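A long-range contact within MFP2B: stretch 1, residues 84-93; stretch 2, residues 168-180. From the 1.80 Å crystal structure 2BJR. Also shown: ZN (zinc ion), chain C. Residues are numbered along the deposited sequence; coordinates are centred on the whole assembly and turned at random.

Stretch 1 84-93: GNHLSLGYWY
Stretch 2, residues 168-180: KGGPPYCECEECK

The contact is built around one zinc ion, to which stretch 1 gives a single ligand and stretch 2 gives three; 493 Å² is buried in all. Gly84 (phi/psi 107/-161) leads in with backbone angles that by themselves call for glycine, since a CB would be jammed against the preceding carbonyl and would also meet Ser88 OG. Asn85, extended at -143/-177 with chi1 p, is the N-cap of the short helix 86-89: its OD1 accepts from Leu87 N at 3.1 Å, while its CB points toward stretch 2 and its ND2 lies 4.2 Å from Cys176 CB.

His86 opens the helix at -63/-21, chi1 p and chi2 97°, its CA 6.0 Å from that of Gly170. Its NE2 binds ZN at 2.0 Å; Cys174 SG and Cys176 SG each bind ZN at 2.3 Å, and Cys179 SG at 2.1 Å. Shared coordination thus explains the short approach of His86 NE2 to Cys179 SG, 3.1 Å. Gly170 CA packs over one face of the His86 ring, 3.5 Å from its centroid and 17° off the normal. An ideal CB on Gly170 would fall 2.5 Å from His86 NE2, so the bare backbone makes room for the imidazole. His86 ND1 sits 3.1 Å from Gly169 O, but the angle is too poor for a hydrogen bond.

Pro171 to Cys174 form a type I turn, closed by a backbone bond from Cys174 N to Pro171 O at 3.1 Å. The sulfurs also accept hydrogen bonds within their own loop: Cys174 (chi1 t) accepts through SG from Cys176 N at 3.5 Å. Cys176 (chi1 p) N-caps helix 177-180, its SG accepting from Cys179 N at 3.5 Å, and Cys179 takes chi1 m.

Leu87 (-65/-44, chi1 m, chi2 t) starts out sideways, yet its end reaches stretch 2: CD1 is 3.8 Å from Cys176 CB, and CD2 is 3.4 Å from Glu178 OE2. Ser88 and Leu89 stay out of reach. The helix ends with Gly90 N donating to His86 O at 2.9 Å; Gly90 then turns to positive phi (85/3), and Tyr91, extended, points away.

Trp92, a strand residue at -140/157, returns toward stretch 2 with chi1 p and chi2 -80°. Pro171 CA lies over its six-membered ring, 3.6 Å from the centroid and 8° off the normal, and Trp92 CE3 meets Pro171 CB at 3.6 Å. At the ring edge, Trp92 NE1 gives Lys168 O a weak but nearly straight hydrogen bond (3.4 Å, 166°). Tyr93 then points away.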

# COMPACT_ATOMS: atom_id res chain seq x y z
N GLY A 84 -14.03 8.61 -4.59
CA GLY A 84 -14.72 9.86 -4.35
C GLY A 84 -14.35 10.31 -2.96
O GLY A 84 -13.33 9.87 -2.42
N ASN A 85 -15.15 11.20 -2.40
CA ASN A 85 -14.91 11.68 -1.06
C ASN A 85 -16.22 11.91 -0.32
O ASN A 85 -17.31 11.62 -0.84
CB ASN A 85 -13.99 12.91 -1.06
CG ASN A 85 -14.61 14.12 -1.73
OD1 ASN A 85 -15.83 14.27 -1.79
ND2 ASN A 85 -13.75 15.00 -2.25
N HIS A 86 -16.12 12.40 0.90
CA HIS A 86 -17.31 12.50 1.74
C HIS A 86 -18.40 13.44 1.18
O HIS A 86 -19.55 13.31 1.55
CB HIS A 86 -16.95 12.91 3.15
CG HIS A 86 -16.34 14.27 3.24
ND1 HIS A 86 -17.09 15.38 3.56
CD2 HIS A 86 -15.08 14.70 3.03
CE1 HIS A 86 -16.30 16.44 3.58
NE2 HIS A 86 -15.08 16.06 3.23
N LEU A 87 -18.05 14.38 0.31
CA LEU A 87 -19.06 15.24 -0.31
C LEU A 87 -20.03 14.46 -1.20
O LEU A 87 -21.22 14.72 -1.16
CB LEU A 87 -18.41 16.33 -1.15
CG LEU A 87 -17.48 17.29 -0.42
CD1 LEU A 87 -16.99 18.37 -1.40
CD2 LEU A 87 -18.15 17.87 0.81
N SER A 88 -19.50 13.55 -2.02
CA SER A 88 -20.33 12.72 -2.92
C SER A 88 -20.83 11.44 -2.26
O SER A 88 -21.86 10.90 -2.69
CB SER A 88 -19.58 12.38 -4.22
OG SER A 88 -18.38 11.63 -4.01
N LEU A 89 -20.14 10.96 -1.22
CA LEU A 89 -20.48 9.68 -0.59
C LEU A 89 -21.28 9.78 0.71
O LEU A 89 -22.06 8.90 1.06
CB LEU A 89 -19.20 8.87 -0.35
CG LEU A 89 -18.42 8.54 -1.62
CD1 LEU A 89 -17.08 7.93 -1.23
CD2 LEU A 89 -19.19 7.60 -2.53
N GLY A 90 -21.07 10.85 1.46
CA GLY A 90 -21.72 10.98 2.76
C GLY A 90 -21.01 10.30 3.92
O GLY A 90 -21.49 10.33 5.05
N TYR A 91 -19.84 9.71 3.65
CA TYR A 91 -19.08 9.04 4.70
C TYR A 91 -17.61 9.01 4.35
O TYR A 91 -17.20 9.20 3.20
CB TYR A 91 -19.58 7.57 4.92
CG TYR A 91 -19.37 6.68 3.75
CD1 TYR A 91 -18.24 5.85 3.65
CD2 TYR A 91 -20.29 6.61 2.72
CE1 TYR A 91 -18.04 5.04 2.54
CE2 TYR A 91 -20.09 5.79 1.62
CZ TYR A 91 -18.96 5.01 1.53
OH TYR A 91 -18.77 4.24 0.42
N TRP A 92 -16.81 8.77 5.37
CA TRP A 92 -15.40 8.38 5.21
C TRP A 92 -15.09 7.31 6.25
O TRP A 92 -15.80 7.16 7.25
CB TRP A 92 -14.42 9.57 5.39
CG TRP A 92 -14.59 10.38 6.67
CD1 TRP A 92 -15.53 11.37 6.91
CD2 TRP A 92 -13.75 10.36 7.83
NE1 TRP A 92 -15.35 11.90 8.16
CE2 TRP A 92 -14.27 11.31 8.75
CE3 TRP A 92 -12.64 9.61 8.21
CZ2 TRP A 92 -13.71 11.52 10.01
CZ3 TRP A 92 -12.07 9.85 9.45
CH2 TRP A 92 -12.61 10.78 10.34
N TYR A 93 -14.07 6.50 5.97
CA TYR A 93 -13.72 5.38 6.83
C TYR A 93 -12.66 5.77 7.85
O TYR A 93 -11.68 6.47 7.54
CB TYR A 93 -13.23 4.22 5.98
CG TYR A 93 -14.29 3.55 5.14
CD1 TYR A 93 -14.01 3.15 3.84
CD2 TYR A 93 -15.55 3.25 5.66
CE1 TYR A 93 -14.95 2.49 3.08
CE2 TYR A 93 -16.49 2.58 4.88
CZ TYR A 93 -16.18 2.21 3.61
OH TYR A 93 -17.12 1.55 2.83
N LYS A 168 -20.23 12.54 9.55
CA LYS A 168 -20.07 14.01 9.60
C LYS A 168 -18.64 14.48 9.30
O LYS A 168 -17.65 13.87 9.72
CB LYS A 168 -20.58 14.60 10.94
CG LYS A 168 -20.01 13.96 12.22
CD LYS A 168 -20.99 13.99 13.41
CE LYS A 168 -20.63 12.90 14.47
NZ LYS A 168 -20.69 13.36 15.92
N GLY A 169 -18.56 15.54 8.50
CA GLY A 169 -17.30 16.12 8.12
C GLY A 169 -16.51 15.24 7.17
O GLY A 169 -17.03 14.36 6.47
N GLY A 170 -15.21 15.49 7.18
CA GLY A 170 -14.27 14.81 6.33
C GLY A 170 -13.16 14.24 7.17
O GLY A 170 -13.07 14.48 8.39
N PRO A 171 -12.31 13.46 6.52
CA PRO A 171 -11.17 12.88 7.22
C PRO A 171 -10.14 13.99 7.54
O PRO A 171 -10.24 15.05 6.95
CB PRO A 171 -10.63 11.85 6.23
CG PRO A 171 -11.01 12.37 4.88
CD PRO A 171 -12.33 13.09 5.10
N PRO A 172 -9.20 13.73 8.45
CA PRO A 172 -8.32 14.78 9.01
C PRO A 172 -7.49 15.63 8.02
O PRO A 172 -7.15 16.78 8.37
CB PRO A 172 -7.37 13.99 9.94
CG PRO A 172 -7.98 12.63 10.12
CD PRO A 172 -8.96 12.39 9.02
N TYR A 173 -7.18 15.10 6.84
CA TYR A 173 -6.35 15.82 5.88
C TYR A 173 -7.11 16.16 4.60
O TYR A 173 -6.51 16.47 3.57
CB TYR A 173 -5.08 15.01 5.55
CG TYR A 173 -4.38 14.45 6.78
CD1 TYR A 173 -4.38 13.08 7.04
CD2 TYR A 173 -3.70 15.29 7.67
CE1 TYR A 173 -3.75 12.55 8.17
CE2 TYR A 173 -3.06 14.77 8.80
CZ TYR A 173 -3.10 13.41 9.06
OH TYR A 173 -2.47 12.88 10.17
N CYS A 174 -8.43 16.12 4.66
CA CYS A 174 -9.22 16.44 3.48
C CYS A 174 -8.94 17.86 2.96
O CYS A 174 -8.83 18.78 3.76
CB CYS A 174 -10.71 16.32 3.77
SG CYS A 174 -11.66 16.29 2.24
N GLU A 175 -8.88 18.00 1.63
CA GLU A 175 -8.63 19.28 0.96
C GLU A 175 -9.78 19.70 0.03
O GLU A 175 -9.59 20.53 -0.86
CB GLU A 175 -7.30 19.23 0.17
CG GLU A 175 -6.19 20.06 0.80
CD GLU A 175 -4.79 19.53 0.48
OE1 GLU A 175 -4.58 18.99 -0.64
OE2 GLU A 175 -3.91 19.67 1.37
N CYS A 176 -10.97 19.13 0.24
CA CYS A 176 -12.18 19.59 -0.44
C CYS A 176 -12.54 21.00 0.07
O CYS A 176 -12.11 21.42 1.14
CB CYS A 176 -13.35 18.63 -0.22
SG CYS A 176 -14.27 18.92 1.32
N GLU A 177 -13.35 21.72 -0.69
CA GLU A 177 -13.64 23.11 -0.36
C GLU A 177 -14.35 23.33 0.97
O GLU A 177 -14.15 24.36 1.58
CB GLU A 177 -14.44 23.79 -1.47
CG GLU A 177 -14.52 25.30 -1.31
CD GLU A 177 -13.15 25.94 -1.08
OE1 GLU A 177 -12.42 26.09 -2.09
OE2 GLU A 177 -12.82 26.29 0.10
N GLU A 178 -15.15 22.37 1.42
CA GLU A 178 -15.83 22.49 2.71
C GLU A 178 -14.88 22.33 3.87
O GLU A 178 -14.98 23.05 4.87
CB GLU A 178 -16.94 21.45 2.86
CG GLU A 178 -18.17 21.66 1.98
CD GLU A 178 -19.44 21.25 2.71
OE1 GLU A 178 -19.84 21.96 3.67
OE2 GLU A 178 -20.02 20.19 2.38
N CYS A 179 -13.97 21.34 3.77
CA CYS A 179 -13.01 21.08 4.81
C CYS A 179 -11.96 22.19 4.85
O CYS A 179 -11.48 22.58 5.91
CB CYS A 179 -12.37 19.71 4.61
SG CYS A 179 -13.51 18.31 4.76
N LYS A 180 -11.60 22.69 3.66
CA LYS A 180 -10.66 23.80 3.54
C LYS A 180 -11.20 25.04 4.28
O LYS A 180 -10.44 25.73 4.95
CB LYS A 180 -10.39 24.15 2.06
CG LYS A 180 -8.94 24.51 1.76
CD LYS A 180 -8.76 25.10 0.35
CE LYS A 180 -8.59 24.02 -0.72
NZ LYS A 180 -8.54 24.60 -2.10
ZN ZN C . -13.55 17.37 2.86